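Local coordinates for protein endoribonuclease ToxN (Pectobacterium atrosepticum, PDB 2XDB) that cleaves RNA as the toxic endoribonuclease of a type III toxin-antitoxin system with antiviral activity, and is bound by repeats of its antitoxin RNA, ToxI, at residues Tyr4-Lys9 and Lys33-Ile38; Asp18-Asn23 and Leu86-Pro91; Ser64-Phe69 and Ala129-Thr134. All blocks are in the same frame, centred on the assembly; numbering follows the deposited sequence.

All three contacts draw on the one antiparallel sheet of ToxN or on the loops that run into it, but their chemistry changes with place. Contact 1 is partly buried and pairs two neighbouring strands by backbone bonds and an aliphatic-aromatic contact. Contact 2 is buried and apolar between its segments, with RNA bound at the loop 18-23 and beside Phe88; it touches contact 1 where Pro22 meets Phe35 and Ile6 meets Ile90. Contact 3, also buried but farther from the chain's centre, has a lysine of helix 125-140 reaching a loop carbonyl, with RNA flanking the junction. Contacts 2 and 3 meet at Leu86, which packs on Ser132, while contacts 1 and 3 do not touch.

Contact 1: Tyr4-Lys9 and Lys33-Ile38; sequences YTISSK and KAFIGI
Ile6 has CG1 anti to its carbonyl carbon (chi1 -63°) and an extended chi2 of 170°, a shape that carries CD1 over the ring of Phe35. The phenylalanine, with CG likewise beside its backbone N, turns one face to this methyl. CD1 stands 3.5 Å from the centroid of the Phe35 ring, almost on the ring normal, so the CH-pi contact is centred and the two side chains cross at about a right angle. The backbones pair at Tyr4 and Phe35, an antiparallel hydrogen-bonded pair. Tyr4 N gives to Phe35 O at 2.9 Å from above the carbonyl plane, whereas the return bond, Phe35 N to Tyr4 O, also 2.9 Å, lies in the plane of the Tyr4 carbonyl and is nearly straight. Tyr4 O additionally receives a CA-H contact from Ala34. The Tyr4 ring lies on the face of the sheet that also carries Phe35 and sets its CE2 edge against CA of Gly37, the centre of an inverse gamma turn where the partner strand bends. Two residues beyond the Tyr4-Phe35 bridge on each segment, a water continues the link, accepting from Ile6 N at 2.8 Å and donating to Lys33 O at the same distance. Val97 and Leu99 flank the other side of strand 3-6, while Pro22 lies against Phe35. This is antiparallel strand pairing inside the six-stranded sheet of the ToxN/AbiQ toxin fold.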
loop_
_atom_site.group_PDB
_atom_site.type_symbol
_atom_site.label_atom_id
_atom_site.label_comp_id
_atom_site.label_asym_id
_atom_site.label_seq_id
_atom_site.Cartn_x
_atom_site.Cartn_y
_atom_site.Cartn_z
ATOM N N TYR A 4 -7.247 2.891 3.594
ATOM C CA TYR A 4 -8.265 1.893 3.246
ATOM C C TYR A 4 -8.037 0.561 3.938
ATOM O O TYR A 4 -6.926 0.247 4.349
ATOM C CB TYR A 4 -8.242 1.603 1.757
ATOM C CG TYR A 4 -8.709 2.726 0.889
ATOM C CD1 TYR A 4 -9.977 2.709 0.335
ATOM C CD2 TYR A 4 -7.876 3.797 0.597
ATOM C CE1 TYR A 4 -10.416 3.732 -0.466
ATOM C CE2 TYR A 4 -8.301 4.827 -0.209
ATOM C CZ TYR A 4 -9.572 4.792 -0.731
ATOM O OH TYR A 4 -10.000 5.815 -1.531
ATOM N N THR A 5 -9.103 -0.221 4.054
ATOM C CA THR A 5 -8.972 -1.652 4.289
ATOM C C THR A 5 -9.525 -2.337 3.055
ATOM O O THR A 5 -10.264 -1.728 2.272
ATOM C CB THR A 5 -9.743 -2.142 5.521
ATOM O OG1 THR A 5 -11.148 -1.909 5.348
ATOM C CG2 THR A 5 -9.262 -1.428 6.751
ATOM N N ILE A 6 -9.148 -3.593 2.869
ATOM C CA ILE A 6 -9.599 -4.354 1.717
ATOM C C ILE A 6 -10.200 -5.656 2.238
ATOM O O ILE A 6 -9.730 -6.192 3.245
ATOM C CB ILE A 6 -8.433 -4.611 0.744
ATOM C CG1 ILE A 6 -7.924 -3.280 0.200
ATOM C CG2 ILE A 6 -8.852 -5.513 -0.405
ATOM C CD1 ILE A 6 -6.616 -3.376 -0.575
ATOM N N SER A 7 -11.250 -6.153 1.586
ATOM C CA SER A 7 -11.913 -7.363 2.066
ATOM C C SER A 7 -11.031 -8.595 1.866
ATOM O O SER A 7 -10.265 -8.665 0.914
ATOM C CB SER A 7 -13.265 -7.553 1.378
ATOM O OG SER A 7 -13.103 -8.055 0.068
ATOM N N SER A 8 -11.143 -9.565 2.764
ATOM C CA SER A 8 -10.298 -10.754 2.696
ATOM C C SER A 8 -10.596 -11.576 1.469
ATOM O O SER A 8 -9.688 -12.110 0.837
ATOM C CB SER A 8 -10.507 -11.615 3.920
ATOM O OG SER A 8 -10.973 -10.794 4.967
ATOM N N LYS A 9 -11.877 -11.682 1.142
ATOM C CA LYS A 9 -12.306 -12.486 0.009
ATOM C C LYS A 9 -11.549 -12.049 -1.242
ATOM O O LYS A 9 -11.007 -12.879 -1.968
ATOM C CB LYS A 9 -13.824 -12.380 -0.181
ATOM C CG LYS A 9 -14.592 -12.279 1.137
ATOM C CD LYS A 9 -14.397 -10.891 1.786
ATOM C CE LYS A 9 -14.587 -10.902 3.309
ATOM N NZ LYS A 9 -14.495 -9.528 3.887
ATOM N N LYS A 33 -5.019 -4.732 8.381
ATOM C CA LYS A 33 -3.983 -4.201 7.498
ATOM C C LYS A 33 -4.509 -2.976 6.799
ATOM O O LYS A 33 -5.581 -3.030 6.203
ATOM C CB LYS A 33 -3.603 -5.232 6.439
ATOM C CG LYS A 33 -2.108 -5.448 6.301
ATOM C CD LYS A 33 -1.542 -4.683 5.150
ATOM C CE LYS A 33 -0.211 -5.269 4.753
ATOM N NZ LYS A 33 0.719 -5.223 5.893
ATOM N N ALA A 34 -3.759 -1.880 6.860
ATOM C CA ALA A 34 -4.164 -0.641 6.193
ATOM C C ALA A 34 -3.396 -0.400 4.899
ATOM O O ALA A 34 -2.196 -0.670 4.824
ATOM C CB ALA A 34 -3.985 0.541 7.124
ATOM N N PHE A 35 -4.099 0.123 3.891
ATOM C CA PHE A 35 -3.498 0.502 2.613
ATOM C C PHE A 35 -3.588 2.012 2.385
ATOM O O PHE A 35 -4.376 2.687 3.054
ATOM C CB PHE A 35 -4.182 -0.236 1.471
ATOM C CG PHE A 35 -4.056 -1.725 1.545
ATOM C CD1 PHE A 35 -3.274 -2.411 0.637
ATOM C CD2 PHE A 35 -4.734 -2.448 2.521
ATOM C CE1 PHE A 35 -3.163 -3.802 0.700
ATOM C CE2 PHE A 35 -4.628 -3.825 2.587
ATOM C CZ PHE A 35 -3.840 -4.502 1.677
ATOM N N ILE A 36 -2.789 2.535 1.443
ATOM C CA ILE A 36 -2.792 3.969 1.101
ATOM C C ILE A 36 -3.482 4.322 -0.228
ATOM O O ILE A 36 -3.316 3.639 -1.235
ATOM C CB ILE A 36 -1.386 4.580 1.106
ATOM C CG1 ILE A 36 -0.696 4.220 2.389
ATOM C CG2 ILE A 36 -1.474 6.099 1.155
ATOM C CD1 ILE A 36 -1.339 4.936 3.539
ATOM N N GLY A 37 -4.157 5.472 -0.204
ATOM C CA GLY A 37 -5.315 5.789 -1.021
ATOM C C GLY A 37 -5.195 6.248 -2.446
ATOM O O GLY A 37 -5.503 7.368 -2.786
ATOM N N ILE A 38 -4.828 5.323 -3.297
ATOM C CA ILE A 38 -4.738 5.541 -4.729
ATOM C C ILE A 38 -3.463 6.205 -5.113
ATOM O O ILE A 38 -3.341 7.410 -5.317
ATOM C CB ILE A 38 -5.916 6.155 -5.373
ATOM C CG1 ILE A 38 -7.155 5.344 -5.023
ATOM C CG2 ILE A 38 -5.742 5.971 -6.863
ATOM C CD1 ILE A 38 -8.113 5.275 -6.176
HETATM O O HOH W 1 -7.253 -4.701 4.628
#

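Contact 2: Asp18-Asn23 and Leu86-Pro91; sequences DDKVPN and LKFMIP. With nucleotides of chain B.
Leu86 and Lys87 form a short 3-10 segment, closed by a bond from Met89 N to Leu86 O. Lys87 starts in the crowded position between its N and carbonyl carbon (chi1 57°), which brings CG over one face of the Phe88 ring; its bent end places NZ 3.0 Å from OP1 of U3 of chain B. Phe88 follows with CG anti to its carbonyl carbon, and the opposite ring face receives the base of U2 of chain B, whose N3 stands 3.3 Å above the centre. The same N3 donates almost straight to Lys20 O, at 2.8 Å and 176°. The base lies parallel over the ring, fixed there by this bond. Lys20 CB and CG cross obliquely near CE2 of Phe88, while Pro22 CD approaches Phe88 O at 3.4 Å. Ile90 CG2 then meets Pro22 CD at 4.0 Å, tip to tip, with Val21 CG2 alongside; Leu153 of helix 150-156 covers this apolar patch. The loop is shaped by a type I turn from Asp18 to Val21 and an Asx turn in which Asp18 OD2 accepts from Lys20 N. Main-chain groups of the loop bind A1 of chain B: N6 donates to Asp19 O at 2.7 Å, and Asn23 N donates to N7. The arrangement is a nucleotide-recognition site in the ToxI-binding surface of ToxN, built largely from main-chain atoms and one aromatic face.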
loop_
_atom_site.group_PDB
_atom_site.type_symbol
_atom_site.label_atom_id
_atom_site.label_comp_id
_atom_site.label_asym_id
_atom_site.label_seq_id
_atom_site.Cartn_x
_atom_site.Cartn_y
_atom_site.Cartn_z
ATOM N N ASP A 18 -1.139 -14.523 -7.502
ATOM C CA ASP A 18 0.176 -14.069 -7.092
ATOM C C ASP A 18 0.229 -14.079 -5.587
ATOM O O ASP A 18 -0.495 -13.341 -4.928
ATOM C CB ASP A 18 0.461 -12.664 -7.617
ATOM C CG ASP A 18 1.921 -12.285 -7.483
ATOM O OD1 ASP A 18 2.400 -11.476 -8.295
ATOM O OD2 ASP A 18 2.598 -12.803 -6.573
ATOM N N ASP A 19 1.088 -14.920 -5.039
ATOM C CA ASP A 19 1.140 -15.098 -3.596
ATOM C C ASP A 19 1.849 -13.934 -2.916
ATOM O O ASP A 19 1.822 -13.819 -1.696
ATOM C CB ASP A 19 1.826 -16.418 -3.259
ATOM C CG ASP A 19 3.184 -16.539 -3.908
ATOM O OD1 ASP A 19 3.283 -17.170 -4.984
ATOM O OD2 ASP A 19 4.154 -15.987 -3.349
ATOM N N LYS A 20 2.474 -13.067 -3.706
ATOM C CA LYS A 20 3.110 -11.872 -3.162
ATOM C C LYS A 20 2.098 -10.819 -2.742
ATOM O O LYS A 20 2.441 -9.895 -2.013
ATOM C CB LYS A 20 4.106 -11.276 -4.149
ATOM C CG LYS A 20 5.434 -12.009 -4.159
ATOM C CD LYS A 20 6.254 -11.638 -5.368
ATOM C CE LYS A 20 7.336 -12.667 -5.618
ATOM N NZ LYS A 20 7.980 -12.468 -6.956
ATOM N N VAL A 21 0.857 -10.952 -3.205
ATOM C CA VAL A 21 -0.214 -10.077 -2.748
ATOM C C VAL A 21 -0.172 -10.071 -1.228
ATOM O O VAL A 21 -0.006 -11.118 -0.613
ATOM C CB VAL A 21 -1.584 -10.611 -3.190
ATOM C CG1 VAL A 21 -2.695 -10.013 -2.343
ATOM C CG2 VAL A 21 -1.807 -10.364 -4.676
ATOM N N PRO A 22 -0.323 -8.897 -0.608
ATOM C CA PRO A 22 -0.138 -8.806 0.848
ATOM C C PRO A 22 -1.167 -9.561 1.689
ATOM O O PRO A 22 -2.351 -9.546 1.348
ATOM C CB PRO A 22 -0.246 -7.308 1.127
ATOM C CG PRO A 22 -0.837 -6.712 -0.096
ATOM C CD PRO A 22 -0.467 -7.578 -1.238
ATOM N N ASN A 23 -0.708 -10.197 2.771
ATOM C CA ASN A 23 -1.593 -10.770 3.784
ATOM C C ASN A 23 -2.534 -9.729 4.357
ATOM O O ASN A 23 -2.108 -8.647 4.720
ATOM C CB ASN A 23 -0.791 -11.368 4.936
ATOM C CG ASN A 23 0.033 -12.543 4.510
ATOM O OD1 ASN A 23 -0.133 -13.051 3.401
ATOM N ND2 ASN A 23 0.939 -12.981 5.378
ATOM N N LEU A 86 5.323 -0.283 -1.796
ATOM C CA LEU A 86 4.888 -0.130 -3.171
ATOM C C LEU A 86 4.986 -1.415 -4.012
ATOM O O LEU A 86 4.149 -1.651 -4.881
ATOM C CB LEU A 86 5.669 1.004 -3.840
ATOM C CG LEU A 86 5.446 2.364 -3.198
ATOM C CD1 LEU A 86 6.373 3.377 -3.809
ATOM C CD2 LEU A 86 3.986 2.799 -3.337
ATOM N N LYS A 87 6.001 -2.237 -3.772
ATOM C CA LYS A 87 6.210 -3.399 -4.635
ATOM C C LYS A 87 5.129 -4.452 -4.484
ATOM O O LYS A 87 5.047 -5.381 -5.277
ATOM C CB LYS A 87 7.598 -4.014 -4.438
ATOM C CG LYS A 87 7.947 -4.436 -3.046
ATOM C CD LYS A 87 9.340 -5.060 -3.071
ATOM C CE LYS A 87 9.672 -5.826 -1.808
ATOM N NZ LYS A 87 9.656 -4.909 -0.635
ATOM N N PHE A 88 4.288 -4.298 -3.470
ATOM C CA PHE A 88 3.136 -5.179 -3.322
ATOM C C PHE A 88 1.814 -4.446 -3.410
ATOM O O PHE A 88 0.837 -4.889 -2.831
ATOM C CB PHE A 88 3.197 -5.931 -2.005
ATOM C CG PHE A 88 4.461 -6.681 -1.817
ATOM C CD1 PHE A 88 5.211 -6.525 -0.667
ATOM C CD2 PHE A 88 4.920 -7.529 -2.805
ATOM C CE1 PHE A 88 6.392 -7.215 -0.501
ATOM C CE2 PHE A 88 6.105 -8.225 -2.640
ATOM C CZ PHE A 88 6.841 -8.061 -1.490
ATOM N N MET A 89 1.780 -3.325 -4.119
ATOM C CA MET A 89 0.518 -2.652 -4.396
ATOM C C MET A 89 -0.333 -3.529 -5.315
ATOM O O MET A 89 0.200 -4.388 -6.024
ATOM C CB MET A 89 0.768 -1.308 -5.061
ATOM C CG MET A 89 1.415 -1.420 -6.422
ATOM S SD MET A 89 1.730 0.206 -7.115
ATOM C CE MET A 89 2.412 -0.258 -8.705
ATOM N N ILE A 90 -1.646 -3.312 -5.303
ATOM C CA ILE A 90 -2.560 -4.174 -6.045
ATOM C C ILE A 90 -3.709 -3.401 -6.684
ATOM O O ILE A 90 -4.156 -2.387 -6.157
ATOM C CB ILE A 90 -3.136 -5.261 -5.136
ATOM C CG1 ILE A 90 -3.904 -4.649 -3.963
ATOM C CG2 ILE A 90 -2.034 -6.162 -4.599
ATOM C CD1 ILE A 90 -4.486 -5.716 -3.044
ATOM N N PRO A 91 -4.177 -3.858 -7.847
ATOM C CA PRO A 91 -5.315 -3.150 -8.427
ATOM C C PRO A 91 -6.535 -3.503 -7.593
ATOM O O PRO A 91 -6.587 -4.617 -7.081
ATOM C CB PRO A 91 -5.425 -3.761 -9.814
ATOM C CG PRO A 91 -4.871 -5.146 -9.655
ATOM C CD PRO A 91 -3.804 -5.058 -8.614
ATOM P P U B 2 8.445 -8.275 5.475
ATOM O OP1 U B 2 9.820 -8.131 5.986
ATOM O OP2 U B 2 7.617 -7.065 5.246
ATOM O "O5'" U B 2 8.503 -9.156 4.164
ATOM C "C5'" U B 2 9.242 -10.363 4.097
ATOM C "C4'" U B 2 9.053 -11.016 2.754
ATOM O "O4'" U B 2 7.683 -11.470 2.598
ATOM C "C3'" U B 2 9.282 -10.108 1.561
ATOM O "O3'" U B 2 10.652 -9.985 1.249
ATOM C "C2'" U B 2 8.484 -10.792 0.471
ATOM O "O2'" U B 2 9.210 -11.912 0.001
ATOM C "C1'" U B 2 7.279 -11.312 1.253
ATOM N N1 U B 2 6.091 -10.428 1.233
ATOM C C2 U B 2 5.230 -10.507 0.165
ATOM O O2 U B 2 5.426 -11.254 -0.767
ATOM N N3 U B 2 4.144 -9.675 0.216
ATOM C C4 U B 2 3.825 -8.789 1.223
ATOM O O4 U B 2 2.804 -8.104 1.145
ATOM C C5 U B 2 4.761 -8.771 2.299
ATOM C C6 U B 2 5.829 -9.572 2.269
ATOM O "O5'" A B 1 4.329 -7.574 6.428
ATOM C "C5'" A B 1 4.708 -8.276 7.604
ATOM C "C4'" A B 1 5.325 -9.613 7.275
ATOM O "O4'" A B 1 4.286 -10.567 6.930
ATOM C "C3'" A B 1 6.272 -9.628 6.087
ATOM O "O3'" A B 1 7.571 -9.194 6.442
ATOM C "C2'" A B 1 6.215 -11.082 5.635
ATOM O "O2'" A B 1 7.044 -11.893 6.449
ATOM C "C1'" A B 1 4.770 -11.458 5.949
ATOM N N9 A B 1 3.885 -11.426 4.766
ATOM C C8 A B 1 2.769 -10.661 4.546
ATOM N N7 A B 1 2.196 -10.892 3.389
ATOM C C5 A B 1 2.979 -11.881 2.804
ATOM C C6 A B 1 2.913 -12.572 1.572
ATOM N N6 A B 1 1.985 -12.379 0.635
ATOM N N1 A B 1 3.859 -13.495 1.315
ATOM C C2 A B 1 4.804 -13.707 2.234
ATOM N N3 A B 1 4.976 -13.131 3.418
ATOM C C4 A B 1 4.019 -12.218 3.649
ATOM P P U B 3 11.150 -8.860 0.238
ATOM O OP1 U B 3 10.225 -7.712 0.396
ATOM O OP2 U B 3 11.283 -9.506 -1.087
ATOM O "O5'" U B 3 12.550 -8.497 0.885
ATOM C "C5'" U B 3 12.551 -7.666 2.036
ATOM C "C4'" U B 3 13.608 -8.079 3.023
ATOM O "O4'" U B 3 13.197 -9.271 3.735
ATOM C "C3'" U B 3 14.949 -8.453 2.429
ATOM O "O3'" U B 3 15.716 -7.311 2.108
ATOM C "C2'" U B 3 15.557 -9.313 3.526
ATOM O "O2'" U B 3 16.045 -8.496 4.577
ATOM C "C1'" U B 3 14.329 -10.053 4.049
ATOM N N1 U B 3 14.154 -11.390 3.454
ATOM C C2 U B 3 13.316 -12.260 4.121
ATOM O O2 U B 3 12.733 -11.966 5.152
ATOM N N3 U B 3 13.179 -13.489 3.537
ATOM C C4 U B 3 13.785 -13.925 2.380
ATOM O O4 U B 3 13.554 -15.068 1.988
ATOM C C5 U B 3 14.642 -12.965 1.748
ATOM C C6 U B 3 14.794 -11.757 2.295
#

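Contact 3: Ser64-Phe69 and Ala129-Thr134; sequences SSLSCF and ASKSDT. With nucleotides of chain B.
Lys131 fills the tight part of this contact, with Leu66 as its main neighbour. CG of the lysine lies anti to its carbonyl carbon (chi1 -75°), and the chain runs extended until it bends at chi4 (-80°), which turns NZ onto Ser65 O at 2.7 Å. The ammonium meets that carbonyl from above its plane, and Glu63 O is a second acceptor for it. Along the way Leu66 CD1 lies against the base of the lysine side chain, 3.7 Å from Lys131 CB and 3.4 Å from Lys131 O. Phe69, its CG anti to N, offers its CD1 edge to Lys131 CE, the two side chains crossing at about a right angle. Packing thins toward Thr134, whose CG2 is 4.1 Å from Leu66 CD2, and on the outer side RNA takes over. There Leu66 turns CD2 to the base of A5 of chain B, whose N6 donates to Ser64 O at 3.1 Å. Ser65 OG, anti to its N, donates to OP1 of A5 of chain B at 2.6 Å while accepting from Ser67 N in an ST turn; Ser67 OG adds a weak bond to OP2. Beyond the helix face, Thr134 OG1 lies 3.2 Å from OP1 of U21 of chain B. Met by two loop carbonyls, Ser65 O and Glu63 O, the ammonium ties helix 125-140 to the loop, which probably positions the adjoining Ser64-Ser67 groups that bond A5 of chain B.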
loop_
_atom_site.group_PDB
_atom_site.type_symbol
_atom_site.label_atom_id
_atom_site.label_comp_id
_atom_site.label_asym_id
_atom_site.label_seq_id
_atom_site.Cartn_x
_atom_site.Cartn_y
_atom_site.Cartn_z
ATOM N N SER A 64 15.926 6.937 -2.693
ATOM C CA SER A 64 15.758 6.819 -4.138
ATOM C C SER A 64 15.010 5.545 -4.532
ATOM O O SER A 64 14.744 5.320 -5.719
ATOM C CB SER A 64 17.110 6.922 -4.871
ATOM O OG SER A 64 17.608 5.647 -5.284
ATOM N N SER A 65 14.656 4.736 -3.535
ATOM C CA SER A 65 14.086 3.410 -3.780
ATOM C C SER A 65 12.694 3.418 -4.372
ATOM O O SER A 65 11.829 4.201 -3.966
ATOM C CB SER A 65 14.042 2.573 -2.510
ATOM O OG SER A 65 13.471 1.314 -2.810
ATOM N N LEU A 66 12.493 2.507 -5.318
ATOM C CA LEU A 66 11.224 2.359 -6.017
ATOM C C LEU A 66 10.278 1.373 -5.309
ATOM O O LEU A 66 9.064 1.443 -5.480
ATOM C CB LEU A 66 11.489 1.886 -7.449
ATOM C CG LEU A 66 11.086 2.844 -8.559
ATOM C CD1 LEU A 66 10.525 4.105 -7.952
ATOM C CD2 LEU A 66 12.257 3.147 -9.459
ATOM N N SER A 67 10.840 0.460 -4.522
ATOM C CA SER A 67 10.065 -0.582 -3.860
ATOM C C SER A 67 9.334 -0.083 -2.617
ATOM O O SER A 67 8.251 -0.552 -2.275
ATOM C CB SER A 67 10.994 -1.716 -3.449
ATOM O OG SER A 67 11.892 -2.008 -4.499
ATOM N N CYS A 68 9.945 0.875 -1.944
ATOM C CA CYS A 68 9.516 1.286 -0.623
ATOM C C CYS A 68 9.545 2.793 -0.547
ATOM O O CYS A 68 10.464 3.427 -1.047
ATOM C CB CYS A 68 10.492 0.733 0.431
ATOM S SG CYS A 68 10.729 -1.052 0.338
ATOM N N PHE A 69 8.549 3.372 0.093
ATOM C CA PHE A 69 8.650 4.758 0.478
ATOM C C PHE A 69 8.604 4.826 2.001
ATOM O O PHE A 69 7.573 4.517 2.606
ATOM C CB PHE A 69 7.523 5.570 -0.157
ATOM C CG PHE A 69 7.559 7.023 0.196
ATOM C CD1 PHE A 69 8.431 7.881 -0.447
ATOM C CD2 PHE A 69 6.730 7.532 1.177
ATOM C CE1 PHE A 69 8.472 9.225 -0.117
ATOM C CE2 PHE A 69 6.758 8.877 1.506
ATOM C CZ PHE A 69 7.632 9.725 0.859
ATOM N N ALA A 129 3.213 8.927 -5.890
ATOM C CA ALA A 129 2.580 8.541 -7.145
ATOM C C ALA A 129 3.615 8.346 -8.247
ATOM O O ALA A 129 3.479 7.485 -9.105
ATOM C CB ALA A 129 1.536 9.577 -7.559
ATOM N N SER A 130 4.660 9.155 -8.219
ATOM C CA SER A 130 5.666 9.084 -9.258
ATOM C C SER A 130 6.494 7.817 -9.118
ATOM O O SER A 130 6.840 7.180 -10.105
ATOM C CB SER A 130 6.552 10.314 -9.217
ATOM O OG SER A 130 7.727 10.074 -9.967
ATOM N N LYS A 131 6.810 7.438 -7.885
ATOM C CA LYS A 131 7.505 6.178 -7.664
ATOM C C LYS A 131 6.642 5.003 -8.100
ATOM O O LYS A 131 7.152 4.042 -8.657
ATOM C CB LYS A 131 7.901 6.021 -6.206
ATOM C CG LYS A 131 9.069 6.879 -5.792
ATOM C CD LYS A 131 9.222 6.877 -4.292
ATOM C CE LYS A 131 10.408 7.704 -3.866
ATOM N NZ LYS A 131 11.634 6.907 -4.041
ATOM N N SER A 132 5.336 5.082 -7.854
ATOM C CA SER A 132 4.445 3.981 -8.205
ATOM C C SER A 132 4.432 3.780 -9.711
ATOM O O SER A 132 4.532 2.660 -10.198
ATOM C CB SER A 132 3.031 4.234 -7.693
ATOM O OG SER A 132 3.021 4.312 -6.280
ATOM N N ASP A 133 4.323 4.882 -10.441
ATOM C CA ASP A 133 4.260 4.843 -11.887
ATOM C C ASP A 133 5.538 4.241 -12.455
ATOM O O ASP A 133 5.491 3.402 -13.356
ATOM C CB ASP A 133 4.038 6.250 -12.448
ATOM C CG ASP A 133 3.843 6.260 -13.966
ATOM O OD1 ASP A 133 3.134 5.376 -14.489
ATOM O OD2 ASP A 133 4.392 7.162 -14.641
ATOM N N THR A 134 6.685 4.657 -11.930
ATOM C CA THR A 134 7.942 4.196 -12.496
ATOM C C THR A 134 8.159 2.742 -12.116
ATOM O O THR A 134 8.739 1.969 -12.872
ATOM C CB THR A 134 9.138 5.048 -12.037
ATOM O OG1 THR A 134 8.889 6.426 -12.334
ATOM C CG2 THR A 134 10.404 4.619 -12.754
ATOM P P A B 5 15.391 -2.216 -2.896
ATOM O OP1 A B 5 14.892 -0.876 -2.501
ATOM O OP2 A B 5 14.480 -3.382 -2.826
ATOM O "O5'" A B 5 16.054 -2.120 -4.336
ATOM C "C5'" A B 5 16.874 -3.131 -4.898
ATOM C "C4'" A B 5 16.583 -3.297 -6.371
ATOM O "O4'" A B 5 15.338 -2.632 -6.710
ATOM C "C3'" A B 5 17.594 -2.698 -7.332
ATOM O "O3'" A B 5 18.698 -3.551 -7.545
ATOM C "C2'" A B 5 16.767 -2.496 -8.590
ATOM O "O2'" A B 5 16.570 -3.748 -9.238
ATOM C "C1'" A B 5 15.428 -2.061 -7.994
ATOM N N9 A B 5 15.300 -0.596 -7.846
ATOM C C8 A B 5 15.004 0.091 -6.692
ATOM N N7 A B 5 14.927 1.391 -6.838
ATOM C C5 A B 5 15.177 1.577 -8.189
ATOM C C6 A B 5 15.235 2.739 -8.972
ATOM N N6 A B 5 15.038 3.973 -8.484
ATOM N N1 A B 5 15.500 2.578 -10.287
ATOM C C2 A B 5 15.692 1.345 -10.768
ATOM N N3 A B 5 15.663 0.180 -10.133
ATOM C C4 A B 5 15.399 0.367 -8.828
ATOM P P U B 21 9.692 5.968 -16.825
ATOM O OP1 U B 21 9.555 6.589 -15.477
ATOM O OP2 U B 21 9.386 4.524 -16.988
ATOM O "O5'" U B 21 8.854 6.820 -17.876
ATOM C "C5'" U B 21 8.852 6.481 -19.259
ATOM C "C4'" U B 21 8.850 7.694 -20.164
ATOM O "O4'" U B 21 7.717 8.559 -19.863
ATOM C "C3'" U B 21 10.091 8.586 -20.114
ATOM O "O3'" U B 21 10.355 9.082 -21.428
ATOM C "C2'" U B 21 9.622 9.747 -19.242
ATOM O "O2'" U B 21 10.354 10.939 -19.415
ATOM C "C1'" U B 21 8.180 9.892 -19.721
ATOM N N1 U B 21 7.216 10.708 -18.923
ATOM C C2 U B 21 7.482 11.111 -17.619
ATOM O O2 U B 21 8.505 10.851 -17.009
ATOM N N3 U B 21 6.480 11.854 -17.032
ATOM C C4 U B 21 5.266 12.231 -17.579
ATOM O O4 U B 21 4.470 12.901 -16.916
ATOM C C5 U B 21 5.066 11.779 -18.921
ATOM C C6 U B 21 6.021 11.057 -19.519
#